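Putative 4-amino-4-deoxychorismate lyase (Thermus thermophilus, PDB 2ZGI) binds pyridoxal 5'-phosphate, belongs to the class-IV aminotransferase family and is probably a lyase, putatively acting on 4-amino-4-deoxychorismate. Local coordinates at the interface of chains A and B. Sequence-based numbering; all coordinates share one arbitrary frame. Chains: chain A/B, Putative 4-amino-4-deoxychorismate lyase.

The interface of chains A and B. Residues chain A 19-21, 122, 128-131; chain B 20-21, 128-132.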
loop_
_atom_site.group_PDB
_atom_site.type_symbol
_atom_site.label_atom_id
_atom_site.label_comp_id
_atom_site.label_asym_id
_atom_site.label_seq_id
_atom_site.Cartn_x
_atom_site.Cartn_y
_atom_site.Cartn_z
ATOM N N TYR A 19 27.188 -4.715 -8.719
ATOM C CA TYR A 19 27.055 -4.701 -7.245
ATOM C C TYR A 19 25.650 -4.456 -6.697
ATOM O O TYR A 19 25.385 -4.765 -5.516
ATOM C CB TYR A 19 27.966 -3.654 -6.602
ATOM C CG TYR A 19 29.452 -3.829 -6.818
ATOM C CD1 TYR A 19 29.985 -5.002 -7.366
ATOM C CD2 TYR A 19 30.337 -2.822 -6.440
ATOM C CE1 TYR A 19 31.369 -5.160 -7.557
ATOM C CE2 TYR A 19 31.721 -2.963 -6.635
ATOM C CZ TYR A 19 32.226 -4.137 -7.189
ATOM O OH TYR A 19 33.593 -4.280 -7.367
ATOM N N HIS A 20 24.772 -3.904 -7.535
ATOM C CA HIS A 20 23.458 -3.399 -7.060
ATOM C C HIS A 20 22.225 -4.028 -7.723
ATOM O O HIS A 20 21.065 -3.665 -7.394
ATOM C CB HIS A 20 23.401 -1.890 -7.218
ATOM C CG HIS A 20 24.374 -1.162 -6.349
ATOM N ND1 HIS A 20 24.725 0.154 -6.559
ATOM C CD2 HIS A 20 25.082 -1.570 -5.273
ATOM C CE1 HIS A 20 25.598 0.525 -5.646
ATOM N NE2 HIS A 20 25.828 -0.500 -4.852
ATOM N N GLY A 21 22.477 -4.985 -8.619
ATOM C CA GLY A 21 21.411 -5.629 -9.391
ATOM C C GLY A 21 20.644 -4.615 -10.244
ATOM O O GLY A 21 19.452 -4.782 -10.488
ATOM N N LEU A 122 9.231 -3.224 -6.941
ATOM C CA LEU A 122 9.867 -3.811 -8.124
ATOM C C LEU A 122 9.151 -5.026 -8.703
ATOM O O LEU A 122 9.571 -5.558 -9.749
ATOM C CB LEU A 122 11.342 -4.158 -7.813
ATOM C CG LEU A 122 12.170 -2.979 -7.285
ATOM C CD1 LEU A 122 13.560 -3.417 -6.912
ATOM C CD2 LEU A 122 12.255 -1.868 -8.308
ATOM N N GLY A 128 17.303 -7.105 -12.099
ATOM C CA GLY A 128 18.481 -7.747 -11.483
ATOM C C GLY A 128 18.405 -7.906 -9.967
ATOM O O GLY A 128 19.267 -8.533 -9.363
ATOM N N ASN A 129 17.391 -7.320 -9.324
ATOM C CA ASN A 129 17.193 -7.589 -7.917
ATOM C C ASN A 129 16.366 -8.885 -7.773
ATOM O O ASN A 129 15.177 -8.862 -7.460
ATOM C CB ASN A 129 16.562 -6.381 -7.187
ATOM C CG ASN A 129 17.555 -5.294 -6.918
ATOM O OD1 ASN A 129 18.479 -5.069 -7.722
ATOM N ND2 ASN A 129 17.403 -4.609 -5.795
ATOM N N TYR A 130 17.025 -10.024 -7.984
ATOM C CA TYR A 130 16.307 -11.275 -8.171
ATOM C C TYR A 130 16.401 -12.231 -6.983
ATOM O O TYR A 130 15.911 -13.356 -7.045
ATOM C CB TYR A 130 16.869 -11.959 -9.406
ATOM C CG TYR A 130 16.001 -13.028 -10.017
ATOM C CD1 TYR A 130 14.779 -12.719 -10.618
ATOM C CD2 TYR A 130 16.453 -14.338 -10.076
ATOM C CE1 TYR A 130 13.997 -13.741 -11.223
ATOM C CE2 TYR A 130 15.699 -15.338 -10.662
ATOM C CZ TYR A 130 14.487 -15.036 -11.233
ATOM O OH TYR A 130 13.776 -16.066 -11.795
ATOM N N LEU A 131 17.046 -11.786 -5.907
ATOM C CA LEU A 131 17.352 -12.672 -4.788
ATOM C C LEU A 131 16.114 -13.273 -4.145
ATOM O O LEU A 131 16.120 -14.464 -3.780
ATOM C CB LEU A 131 18.191 -11.933 -3.753
ATOM C CG LEU A 131 19.340 -12.599 -2.992
ATOM C CD1 LEU A 131 19.979 -13.754 -3.716
ATOM C CD2 LEU A 131 20.361 -11.503 -2.552
ATOM N N HIS B 20 21.633 -11.367 -10.785
ATOM C CA HIS B 20 20.620 -11.495 -9.745
ATOM C C HIS B 20 20.923 -10.685 -8.508
ATOM O O HIS B 20 20.191 -10.764 -7.505
ATOM C CB HIS B 20 20.475 -12.956 -9.353
ATOM C CG HIS B 20 19.908 -13.824 -10.433
ATOM N ND1 HIS B 20 20.031 -15.193 -10.414
ATOM C CD2 HIS B 20 19.235 -13.527 -11.568
ATOM C CE1 HIS B 20 19.422 -15.711 -11.466
ATOM N NE2 HIS B 20 18.930 -14.721 -12.182
ATOM N N GLY B 21 21.984 -9.889 -8.582
ATOM C CA GLY B 21 22.484 -9.167 -7.408
ATOM C C GLY B 21 22.745 -10.130 -6.255
ATOM O O GLY B 21 22.551 -9.781 -5.090
ATOM N N GLY B 128 23.444 -7.274 -2.586
ATOM C CA GLY B 128 23.459 -6.779 -3.945
ATOM C C GLY B 128 22.099 -6.434 -4.526
ATOM O O GLY B 128 22.024 -5.943 -5.650
ATOM N N ASN B 129 21.024 -6.687 -3.776
ATOM C CA ASN B 129 19.705 -6.247 -4.226
ATOM C C ASN B 129 19.460 -4.845 -3.709
ATOM O O ASN B 129 18.743 -4.628 -2.709
ATOM C CB ASN B 129 18.634 -7.244 -3.793
ATOM C CG ASN B 129 18.574 -8.436 -4.706
ATOM O OD1 ASN B 129 19.596 -8.894 -5.257
ATOM N ND2 ASN B 129 17.403 -8.941 -4.897
ATOM N N TYR B 130 20.122 -3.889 -4.350
ATOM C CA TYR B 130 20.308 -2.575 -3.748
ATOM C C TYR B 130 19.544 -1.492 -4.544
ATOM O O TYR B 130 19.684 -0.319 -4.290
ATOM C CB TYR B 130 21.822 -2.269 -3.712
ATOM C CG TYR B 130 22.223 -1.073 -2.913
ATOM C CD1 TYR B 130 22.151 -1.082 -1.524
ATOM C CD2 TYR B 130 22.686 0.077 -3.556
ATOM C CE1 TYR B 130 22.522 0.037 -0.773
ATOM C CE2 TYR B 130 23.054 1.203 -2.818
ATOM C CZ TYR B 130 22.968 1.174 -1.433
ATOM O OH TYR B 130 23.312 2.299 -0.712
ATOM N N LEU B 131 18.759 -1.911 -5.510
ATOM C CA LEU B 131 18.019 -0.958 -6.374
ATOM C C LEU B 131 17.086 0.025 -5.628
ATOM O O LEU B 131 17.111 1.239 -5.902
ATOM C CB LEU B 131 17.283 -1.729 -7.464
ATOM C CG LEU B 131 16.881 -0.999 -8.743
ATOM C CD1 LEU B 131 17.995 -0.122 -9.269
ATOM C CD2 LEU B 131 16.373 -2.016 -9.769
ATOM N N PRO B 132 16.271 -0.476 -4.676
ATOM C CA PRO B 132 15.425 0.474 -3.934
ATOM C C PRO B 132 16.225 1.600 -3.255
ATOM O O PRO B 132 15.783 2.750 -3.254
ATOM C CB PRO B 132 14.739 -0.406 -2.876
ATOM C CG PRO B 132 14.719 -1.806 -3.521
ATOM C CD PRO B 132 16.038 -1.870 -4.262
HETATM O O HOH W 1 15.585 -5.038 -3.425
HETATM O O HOH W 2 14.479 -7.681 -4.860
#
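A:Asn129 and B:Asn129 meet across the two-fold axis of this subunit interface. Each lies in the loop just before a helix, 131-141 in chain A and 131-142 in chain B. In both, CG is anti to the carbonyl carbon (chi1 -77° in A:Asn129). This turns each carboxamide onto the main chain of the other subunit. The amide nitrogen ND2 of A:Asn129 sits 3.0 Å from the backbone N of B:Leu131. Two N-H groups face each other here and at the twin, so neither pair is a hydrogen bond as modelled. The carboxamides may be flipped, since an oxygen there could accept from the helix N-H. As modelled, ND2 of A:Asn129 bonds at 3.0 Å to water 1, which reaches the backbone O of B:Asn129. ND2 of B:Asn129 likewise binds water 2, which lies 2.9 Å from the backbone O of A:Asn129. The two waters bond to each other and close the bridge.

On either side a histidine and a tyrosine lie alongside each other, pointing the same way. CD2 of B:Tyr130 sits over the centre of the A:His20 imidazole, 3.3 Å above its plane. The two rings are inclined by about 40°, neither parallel nor perpendicular. CG of the tyrosine is anti to the backbone N (chi1 -170°), which carries the ring there. The backbone N of B:Tyr130 gives a 3.2 Å hydrogen bond to O of A:His20, from above the carbonyl plane. The same O lies 3.0 Å from O of B:Gly128, a tight contact of two acceptors. N of A:Tyr130 lies 3.3 Å from O of B:His20 in the twin bond. The patch joins two of the four copies in the deposited assembly and probably helps hold together the dimer usual in this family.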